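Local coordinates for CAG pathogenicity island protein 13 (Helicobacter pylori, PDB 2G3V), which is of unknown function but is encoded by cagS in the cag pathogenicity island, which specifies a type IV secretion system, at residues Thr47-Phe52 with Phe122-Phe126; Glu98-Ala102 with Leu155-Thr159. All blocks are in the same frame, centred on the assembly; numbering follows the deposited sequence.

Connections in an all-helical chain can pack closely on its helices, as two contacts illustrate. In each, a helix receives a loop: helix 35-57 takes residues 122-126 in contact 1, helix 82-105 residues 155-159 in contact 2. Both are partly buried, each with four buried residues and one exposed among those touching. Contact 1 lies nearer the chain's centre, about 7 Å against 12 Å between centres, and covers more surface with a cluster rich in aromatic rings. Contact 2 turns on a single ring, with aliphatic atoms around it. Neither has a hydrogen bond across it. Their centres are about 17 Å apart, yet the Phe122 ring of contact 1 packs against Leu99 and Phe156 of contact 2.

Contact 1: residues Thr47-Phe52 with Phe122-Phe126; sequences TMHDFF and FLPFF
Met48, a selenomethionine, lies across one face of the Phe126 ring: its CG stands 3.6 Å from the ring centroid, 10° off the normal, a CH-pi contact. The SE atom follows obliquely at 4.4 Å from that centroid, a Met-aromatic contact, and chi1 m and chi2 t carry it on to Phe122 CB and Leu123 CD1, each 3.7 Å from SE. Residues 47-52 are regular helix, with Phe52 N bonded to Met48 O at 2.7 Å. Opposite them, residues 123-125 make a short 3-10 turn, in which Phe125 N reaches Phe122 O at 3.2 Å. The CA atoms nearest each other across the segments are Met48 CA and Phe126 CA, 6.7 Å apart.

With chi1 t on both residues, Phe126 turns its edge to the face of Phe51, giving a T-shaped pair with centroids 5.2 Å apart and planes at 82°. Phe52, chi1 m, brings CZ to 3.7 Å from Phe122 CB and CE1 to 4.0 Å from Phe126 CB. This aromatic cluster, partly buried near the middle of an all-helical chain, seats the connection between helices 82-105 and 128-133 on helix 35-57. Phe125 O, near the edges of the Phe51 and Phe52 rings, is hydrogen-bonded to Tyr89 OH of helix 82-105. With no hydrogen bond between the segments themselves, their association rests on ring, selenium and aliphatic contacts, which are apolar and carry no polar pairing.

Contact 2: residues Glu98-Ala102 with Leu155-Thr159; sequences ELLHA and LFVMT
Aromatic packing lies at the centre of the contact. Phe156, with chi1 near -49° and chi2 near -53°, offers one face of its ring to Leu99, whose CB lies 3.7 Å from the ring centroid and 16° off the normal in a CH-pi contact; the closest atoms are Leu99 CB and Phe156 CD2, 3.6 Å apart. The same two residues have the nearest CA atoms, Leu99 CA and Phe156 CA, 5.2 Å apart. Residues 98-102 are regular helix, Ala102 N bonding to Glu98 O at 2.9 Å. Residues 155-159 are largely extended, apart from Phe156, whose phi/psi of 70/4 is the left-handed helical conformation.

In this all-helical chain the connection from helix 136-149 to helix 160-168 packs against helix 82-105, and its Leu155 also touches a modified side chain of the bound peptide, a separate chain. Thr159 ends the loop as the N-cap of helix 160-168, its OG1 accepting a hydrogen bond from Glu162 N.

Aliphatic contacts extend the patch. One turn on from Glu98, the small Ala102 brings its CB to 4.4 Å from Phe156 CB and likewise 4.4 Å from Met158 CG; Met158, a selenomethionine, also packs on Met163 and Tyr166 of helix 160-168. The methylene CG of Glu98 lies 3.9 Å from Val157 CG2 and 4.0 Å from Phe156 CB.

Across this contact two loop carbonyls lie against carbon atoms: Leu155 O is 3.7 Å from Glu98 CG, and Phe156 O is 3.5 Å from Ala102 CB.

Contact 1: residues Thr47-Phe52 with Phe122-Phe126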
loop_
_atom_site.group_PDB
_atom_site.type_symbol
_atom_site.label_atom_id
_atom_site.label_comp_id
_atom_site.label_asym_id
_atom_site.label_seq_id
_atom_site.Cartn_x
_atom_site.Cartn_y
_atom_site.Cartn_z
ATOM N N THR A 47 -3.968 6.312 -7.900
ATOM C CA THR A 47 -3.056 6.115 -9.019
ATOM C C THR A 47 -2.473 4.693 -8.971
ATOM O O THR A 47 -2.343 4.035 -9.996
ATOM C CB THR A 47 -1.926 7.159 -8.968
ATOM O OG1 THR A 47 -2.526 8.453 -8.875
ATOM C CG2 THR A 47 -1.041 7.094 -10.223
HETATM N N MSE A 48 -2.133 4.213 -7.782
HETATM C CA MSE A 48 -1.567 2.873 -7.664
HETATM C C MSE A 48 -2.643 1.825 -7.943
HETATM O O MSE A 48 -2.422 0.834 -8.668
HETATM C CB MSE A 48 -0.968 2.665 -6.266
HETATM C CG MSE A 48 0.171 3.616 -5.946
HETATM SE SE MSE A 48 1.116 3.156 -4.348
HETATM C CE MSE A 48 -0.009 3.982 -3.031
ATOM N N HIS A 49 -3.817 2.040 -7.367
ATOM C CA HIS A 49 -4.928 1.123 -7.562
ATOM C C HIS A 49 -5.239 0.886 -9.037
ATOM O O HIS A 49 -5.569 -0.230 -9.435
ATOM C CB HIS A 49 -6.178 1.644 -6.849
ATOM C CG HIS A 49 -7.426 0.894 -7.196
ATOM N ND1 HIS A 49 -8.129 1.112 -8.362
ATOM C CD2 HIS A 49 -8.075 -0.105 -6.550
ATOM C CE1 HIS A 49 -9.158 0.284 -8.417
ATOM N NE2 HIS A 49 -9.148 -0.468 -7.331
ATOM N N ASP A 50 -5.142 1.934 -9.849
ATOM C CA ASP A 50 -5.407 1.786 -11.273
ATOM C C ASP A 50 -4.242 1.068 -11.940
ATOM O O ASP A 50 -4.439 0.272 -12.855
ATOM C CB ASP A 50 -5.632 3.160 -11.926
ATOM C CG ASP A 50 -6.805 3.926 -11.292
ATOM O OD1 ASP A 50 -7.864 3.291 -11.034
ATOM O OD2 ASP A 50 -6.681 5.159 -11.058
ATOM N N PHE A 51 -3.032 1.348 -11.464
ATOM C CA PHE A 51 -1.820 0.744 -11.998
ATOM C C PHE A 51 -1.904 -0.749 -11.774
ATOM O O PHE A 51 -1.710 -1.546 -12.696
ATOM C CB PHE A 51 -0.596 1.305 -11.283
ATOM C CG PHE A 51 0.698 0.657 -11.681
ATOM C CD1 PHE A 51 1.263 0.907 -12.925
ATOM C CD2 PHE A 51 1.357 -0.195 -10.801
ATOM C CE1 PHE A 51 2.473 0.320 -13.292
ATOM C CE2 PHE A 51 2.567 -0.790 -11.150
ATOM C CZ PHE A 51 3.126 -0.527 -12.406
ATOM N N PHE A 52 -2.200 -1.119 -10.534
ATOM C CA PHE A 52 -2.333 -2.520 -10.183
ATOM C C PHE A 52 -3.374 -3.215 -11.087
ATOM O O PHE A 52 -3.101 -4.265 -11.692
ATOM C CB PHE A 52 -2.712 -2.666 -8.700
ATOM C CG PHE A 52 -1.681 -2.099 -7.739
ATOM C CD1 PHE A 52 -0.335 -2.005 -8.102
ATOM C CD2 PHE A 52 -2.062 -1.663 -6.473
ATOM C CE1 PHE A 52 0.612 -1.483 -7.220
ATOM C CE2 PHE A 52 -1.135 -1.143 -5.581
ATOM C CZ PHE A 52 0.209 -1.049 -5.951
ATOM N N PHE A 122 2.193 -0.740 -0.531
ATOM C CA PHE A 122 2.083 -0.800 -1.980
ATOM C C PHE A 122 3.288 -0.346 -2.788
ATOM O O PHE A 122 3.467 -0.794 -3.918
ATOM C CB PHE A 122 0.840 -0.015 -2.404
ATOM C CG PHE A 122 -0.376 -0.321 -1.569
ATOM C CD1 PHE A 122 -1.066 -1.515 -1.728
ATOM C CD2 PHE A 122 -0.773 0.549 -0.552
ATOM C CE1 PHE A 122 -2.127 -1.851 -0.882
ATOM C CE2 PHE A 122 -1.837 0.222 0.305
ATOM C CZ PHE A 122 -2.509 -0.980 0.140
ATOM N N LEU A 123 4.110 0.527 -2.213
ATOM C CA LEU A 123 5.294 1.060 -2.898
ATOM C C LEU A 123 6.273 0.059 -3.544
ATOM O O LEU A 123 6.765 0.297 -4.641
ATOM C CB LEU A 123 6.054 1.995 -1.945
ATOM C CG LEU A 123 5.707 3.495 -1.979
ATOM C CD1 LEU A 123 4.313 3.712 -2.486
ATOM C CD2 LEU A 123 5.871 4.101 -0.581
ATOM N N PRO A 124 6.565 -1.071 -2.877
ATOM C CA PRO A 124 7.488 -2.102 -3.398
ATOM C C PRO A 124 7.076 -2.714 -4.744
ATOM O O PRO A 124 7.883 -3.331 -5.437
ATOM C CB PRO A 124 7.489 -3.157 -2.291
ATOM C CG PRO A 124 7.257 -2.352 -1.073
ATOM C CD PRO A 124 6.163 -1.398 -1.499
ATOM N N PHE A 125 5.807 -2.553 -5.095
ATOM C CA PHE A 125 5.287 -3.083 -6.345
ATOM C C PHE A 125 4.839 -1.960 -7.266
ATOM O O PHE A 125 4.261 -2.215 -8.312
ATOM C CB PHE A 125 4.095 -4.010 -6.076
ATOM C CG PHE A 125 4.457 -5.292 -5.380
ATOM C CD1 PHE A 125 5.161 -6.294 -6.048
ATOM C CD2 PHE A 125 4.111 -5.489 -4.044
ATOM C CE1 PHE A 125 5.524 -7.480 -5.393
ATOM C CE2 PHE A 125 4.462 -6.671 -3.371
ATOM C CZ PHE A 125 5.174 -7.671 -4.046
ATOM N N PHE A 126 5.114 -0.716 -6.889
ATOM C CA PHE A 126 4.688 0.404 -7.718
ATOM C C PHE A 126 5.826 1.343 -8.133
ATOM O O PHE A 126 5.901 1.801 -9.275
ATOM C CB PHE A 126 3.590 1.192 -6.991
ATOM C CG PHE A 126 3.202 2.452 -7.691
ATOM C CD1 PHE A 126 2.437 2.403 -8.856
ATOM C CD2 PHE A 126 3.640 3.698 -7.216
ATOM C CE1 PHE A 126 2.116 3.555 -9.535
ATOM C CE2 PHE A 126 3.324 4.859 -7.894
ATOM C CZ PHE A 126 2.561 4.791 -9.054
#

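Contact 2: residues Glu98-Ala102 with Leu155-Thr159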
loop_
_atom_site.group_PDB
_atom_site.type_symbol
_atom_site.label_atom_id
_atom_site.label_comp_id
_atom_site.label_asym_id
_atom_site.label_seq_id
_atom_site.Cartn_x
_atom_site.Cartn_y
_atom_site.Cartn_z
ATOM N N GLU A 98 -10.093 -1.721 -0.777
ATOM C CA GLU A 98 -10.607 -1.770 0.595
ATOM C C GLU A 98 -10.166 -0.525 1.373
ATOM O O GLU A 98 -10.967 0.075 2.087
ATOM C CB GLU A 98 -10.109 -3.037 1.307
ATOM C CG GLU A 98 -10.888 -3.410 2.558
ATOM C CD GLU A 98 -12.331 -3.788 2.242
ATOM O OE1 GLU A 98 -12.543 -4.647 1.348
ATOM O OE2 GLU A 98 -13.244 -3.232 2.889
ATOM N N LEU A 99 -8.893 -0.147 1.240
ATOM C CA LEU A 99 -8.360 1.044 1.920
ATOM C C LEU A 99 -9.126 2.287 1.447
ATOM O O LEU A 99 -9.532 3.133 2.256
ATOM C CB LEU A 99 -6.858 1.210 1.619
ATOM C CG LEU A 99 -6.140 2.542 1.933
ATOM C CD1 LEU A 99 -6.141 2.821 3.431
ATOM C CD2 LEU A 99 -4.723 2.486 1.401
ATOM N N LEU A 100 -9.330 2.378 0.137
ATOM C CA LEU A 100 -10.054 3.503 -0.447
ATOM C C LEU A 100 -11.447 3.610 0.171
ATOM O O LEU A 100 -11.907 4.706 0.489
ATOM C CB LEU A 100 -10.162 3.315 -1.960
ATOM C CG LEU A 100 -9.617 4.376 -2.914
ATOM C CD1 LEU A 100 -8.566 5.249 -2.257
ATOM C CD2 LEU A 100 -9.051 3.664 -4.128
ATOM N N HIS A 101 -12.128 2.482 0.346
ATOM C CA HIS A 101 -13.460 2.511 0.952
ATOM C C HIS A 101 -13.378 2.873 2.422
ATOM O O HIS A 101 -14.234 3.606 2.933
ATOM C CB HIS A 101 -14.176 1.167 0.781
ATOM C CG HIS A 101 -14.630 0.919 -0.616
ATOM N ND1 HIS A 101 -15.417 1.816 -1.303
ATOM C CD2 HIS A 101 -14.377 -0.097 -1.473
ATOM C CE1 HIS A 101 -15.627 1.366 -2.528
ATOM N NE2 HIS A 101 -15.005 0.207 -2.656
ATOM N N ALA A 102 -12.354 2.350 3.099
ATOM C CA ALA A 102 -12.133 2.651 4.509
ATOM C C ALA A 102 -12.071 4.168 4.625
ATOM O O ALA A 102 -12.764 4.765 5.452
ATOM C CB ALA A 102 -10.827 2.037 4.983
ATOM N N LEU A 155 -6.839 -6.449 5.879
ATOM C CA LEU A 155 -6.401 -5.114 6.291
ATOM C C LEU A 155 -7.450 -4.090 5.826
ATOM O O LEU A 155 -8.156 -4.317 4.834
ATOM C CB LEU A 155 -5.047 -4.762 5.655
ATOM C CG LEU A 155 -3.748 -5.488 6.042
ATOM C CD1 LEU A 155 -2.715 -5.264 4.943
ATOM C CD2 LEU A 155 -3.228 -4.993 7.387
ATOM N N PHE A 156 -7.568 -2.985 6.554
ATOM C CA PHE A 156 -8.499 -1.908 6.194
ATOM C C PHE A 156 -9.994 -2.175 6.339
ATOM O O PHE A 156 -10.811 -1.334 5.989
ATOM C CB PHE A 156 -8.209 -1.451 4.766
ATOM C CG PHE A 156 -6.757 -1.185 4.506
ATOM C CD1 PHE A 156 -6.031 -0.325 5.336
ATOM C CD2 PHE A 156 -6.112 -1.788 3.439
ATOM C CE1 PHE A 156 -4.673 -0.072 5.098
ATOM C CE2 PHE A 156 -4.764 -1.543 3.191
ATOM C CZ PHE A 156 -4.040 -0.681 4.024
ATOM N N VAL A 157 -10.352 -3.343 6.858
ATOM C CA VAL A 157 -11.753 -3.695 7.059
ATOM C C VAL A 157 -12.101 -3.235 8.467
ATOM O O VAL A 157 -11.835 -3.939 9.438
ATOM C CB VAL A 157 -11.960 -5.223 6.952
ATOM C CG1 VAL A 157 -13.427 -5.575 7.162
ATOM C CG2 VAL A 157 -11.484 -5.709 5.598
HETATM N N MSE A 158 -12.695 -2.056 8.578
HETATM C CA MSE A 158 -13.036 -1.501 9.884
HETATM C C MSE A 158 -14.232 -2.140 10.585
HETATM O O MSE A 158 -15.118 -2.710 9.953
HETATM C CB MSE A 158 -13.284 0.010 9.768
HETATM C CG MSE A 158 -12.256 0.754 8.928
HETATM SE SE MSE A 158 -10.435 0.308 9.350
HETATM C CE MSE A 158 -10.193 1.404 10.919
ATOM N N THR A 159 -14.237 -2.029 11.911
ATOM C CA THR A 159 -15.316 -2.550 12.742
ATOM C C THR A 159 -16.027 -1.329 13.318
ATOM O O THR A 159 -15.492 -0.221 13.269
ATOM C CB THR A 159 -14.773 -3.390 13.905
ATOM O OG1 THR A 159 -14.086 -2.536 14.827
ATOM C CG2 THR A 159 -13.815 -4.455 13.388
#